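Long-range contact in avidin-related protein 4/5 (Gallus gallus, PDB 2OF8), which probably binds biotin with high affinity, as a tetrameric relative of avidin, and holds a biotin nitroanilide in its pocket: residues C4-W10 / K88-K92. The protein carries 2 engineered substitutions. Numbering follows the deposited sequence.
Sequences CSLTGKW and KEVLK. With FMT (formic acid), chain F.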
loop_
_atom_site.group_PDB
_atom_site.type_symbol
_atom_site.label_atom_id
_atom_site.label_comp_id
_atom_site.label_asym_id
_atom_site.label_seq_id
_atom_site.Cartn_x
_atom_site.Cartn_y
_atom_site.Cartn_z
ATOM N N CYS A 4 19.790 7.391 16.278
ATOM C CA CYS A 4 18.828 6.299 16.375
ATOM C C CYS A 4 19.484 5.076 15.767
ATOM O O CYS A 4 19.781 5.069 14.571
ATOM C CB CYS A 4 17.535 6.626 15.610
ATOM S SG CYS A 4 16.055 5.843 16.260
ATOM N N SER A 5 19.698 4.045 16.578
ATOM C CA SER A 5 20.349 2.815 16.126
ATOM C C SER A 5 19.366 1.638 16.011
ATOM O O SER A 5 18.400 1.551 16.778
ATOM C CB SER A 5 21.473 2.444 17.090
ATOM O OG SER A 5 22.198 1.328 16.612
ATOM N N LEU A 6 19.646 0.732 15.071
ATOM C CA LEU A 6 18.780 -0.421 14.763
ATOM C C LEU A 6 19.264 -1.746 15.379
ATOM O O LEU A 6 18.463 -2.658 15.589
ATOM C CB LEU A 6 18.658 -0.607 13.241
ATOM C CG LEU A 6 17.286 -0.402 12.587
ATOM C CD1 LEU A 6 16.928 1.070 12.589
ATOM C CD2 LEU A 6 17.265 -0.958 11.166
ATOM N N THR A 7 20.568 -1.873 15.631
ATOM C CA THR A 7 21.126 -3.091 16.238
ATOM C C THR A 7 20.473 -3.324 17.600
ATOM O O THR A 7 20.323 -2.387 18.361
ATOM C CB THR A 7 22.663 -2.962 16.391
ATOM O OG1 THR A 7 23.287 -2.985 15.099
ATOM C CG2 THR A 7 23.275 -4.160 17.140
ATOM N N GLY A 8 20.065 -4.562 17.874
ATOM C CA GLY A 8 19.418 -4.922 19.125
ATOM C C GLY A 8 18.083 -5.619 18.924
ATOM O O GLY A 8 17.727 -6.005 17.814
ATOM N N LYS A 9 17.343 -5.781 20.013
ATOM C CA LYS A 9 16.074 -6.494 20.001
ATOM C C LYS A 9 14.918 -5.516 20.097
ATOM O O LYS A 9 14.973 -4.547 20.853
ATOM C CB LYS A 9 16.015 -7.482 21.160
ATOM C CG LYS A 9 16.957 -8.638 21.014
ATOM C CD LYS A 9 16.745 -9.672 22.111
ATOM C CE LYS A 9 17.556 -10.923 21.852
ATOM N NZ LYS A 9 16.870 -11.813 20.877
ATOM N N TRP A 10 13.869 -5.810 19.337
ATOM C CA TRP A 10 12.698 -4.959 19.214
ATOM C C TRP A 10 11.438 -5.811 19.296
ATOM O O TRP A 10 11.448 -6.971 18.902
ATOM C CB TRP A 10 12.693 -4.268 17.851
ATOM C CG TRP A 10 13.878 -3.418 17.570
ATOM C CD1 TRP A 10 15.082 -3.828 17.085
ATOM C CD2 TRP A 10 13.970 -1.997 17.725
ATOM N NE1 TRP A 10 15.919 -2.752 16.941
ATOM C CE2 TRP A 10 15.263 -1.615 17.330
ATOM C CE3 TRP A 10 13.090 -1.002 18.165
ATOM C CZ2 TRP A 10 15.696 -0.287 17.358
ATOM C CZ3 TRP A 10 13.521 0.314 18.188
ATOM C CH2 TRP A 10 14.813 0.655 17.788
ATOM N N LYS A 88 14.344 7.956 23.633
ATOM C CA LYS A 88 13.562 6.770 23.288
ATOM C C LYS A 88 13.468 6.616 21.777
ATOM O O LYS A 88 13.185 7.575 21.067
ATOM C CB LYS A 88 12.155 6.867 23.882
ATOM C CG LYS A 88 11.213 5.729 23.507
ATOM C CD LYS A 88 9.910 5.807 24.296
ATOM C CE LYS A 88 8.796 6.449 23.497
ATOM N NZ LYS A 88 7.784 5.452 23.055
ATOM N N GLU A 89 13.678 5.390 21.307
ATOM C CA GLU A 89 13.635 5.085 19.890
ATOM C C GLU A 89 12.365 4.351 19.512
ATOM O O GLU A 89 11.881 3.486 20.231
ATOM C CB GLU A 89 14.820 4.229 19.495
ATOM C CG GLU A 89 16.145 4.910 19.731
ATOM C CD GLU A 89 17.287 4.103 19.173
ATOM O OE1 GLU A 89 17.037 2.990 18.647
ATOM O OE2 GLU A 89 18.424 4.590 19.230
ATOM N N VAL A 90 11.832 4.707 18.355
ATOM C CA VAL A 90 10.697 4.021 17.770
ATOM C C VAL A 90 11.000 3.782 16.296
ATOM O O VAL A 90 11.473 4.687 15.599
ATOM C CB VAL A 90 9.399 4.866 17.902
ATOM C CG1 VAL A 90 8.230 4.190 17.194
ATOM C CG2 VAL A 90 9.055 5.143 19.361
ATOM N N LEU A 91 10.738 2.568 15.823
ATOM C CA LEU A 91 10.725 2.314 14.389
ATOM C C LEU A 91 9.293 2.410 13.903
ATOM O O LEU A 91 8.437 1.630 14.317
ATOM C CB LEU A 91 11.279 0.936 14.028
ATOM C CG LEU A 91 12.588 0.515 14.680
ATOM C CD1 LEU A 91 12.987 -0.853 14.179
ATOM C CD2 LEU A 91 13.686 1.529 14.405
ATOM N N LYS A 92 9.033 3.366 13.023
ATOM C CA LYS A 92 7.746 3.477 12.348
ATOM C C LYS A 92 7.904 2.808 10.999
ATOM O O LYS A 92 8.743 3.231 10.207
ATOM C CB LYS A 92 7.348 4.945 12.164
ATOM C CG LYS A 92 7.093 5.699 13.460
ATOM C CD LYS A 92 5.823 5.248 14.175
ATOM C CE LYS A 92 4.550 5.730 13.497
ATOM N NZ LYS A 92 3.317 5.216 14.158
HETATM C C FMT F . 14.049 -12.982 22.324
HETATM O O1 FMT F . 14.477 -13.120 21.178
HETATM O O2 FMT F . 14.628 -12.252 23.133
#
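Side-chain packing and a side-chain-to-backbone hydrogen bond, not strand pairing, make this buried contact at one end of the barrel: the N-terminal lead-in 4-7 and Trp10, on the first strand, meet the inward-turned side chains at the start of strand 89-98. In sheet order strand 111-120 lies between them, so they reach each other through the barrel's interior. Glu89 supplies the polar half. Glu89 OE2 accepts a hydrogen bond from the backbone N of Ser5 at 3.0 Å, nearly straight at 164°, while Glu89 OE1 sits 2.7 Å from the carbonyl O of Ser5 and also forms a salt bridge with Arg120. Glu89 OE1 also lies near the plane of the Trp10 ring, 3.3 Å from Trp10 CH2. All this belongs to the eight-stranded antiparallel barrel of the avidin family, and a Gly-x-Trp sequence at the start of the first strand, here Gly8 to Trp10, with an arginine on the last strand set against the tryptophan, is the recurring signature of the calycin superfamily. Two residues on from Glu89, Leu91 lies over one face of the indole; Leu91 CG is 3.8 Å from the centroid of the Trp10 six-membered ring in a CH-pi contact. Leu91 CD2 also packs against Leu6 CD1 at 3.7 Å. Trp10 NE1 donates to Leu6 O at 2.9 Å, tying the lead-in to the edge of the indole, and Cys4 is fixed to strand 74-83 by its disulfide with Cys81.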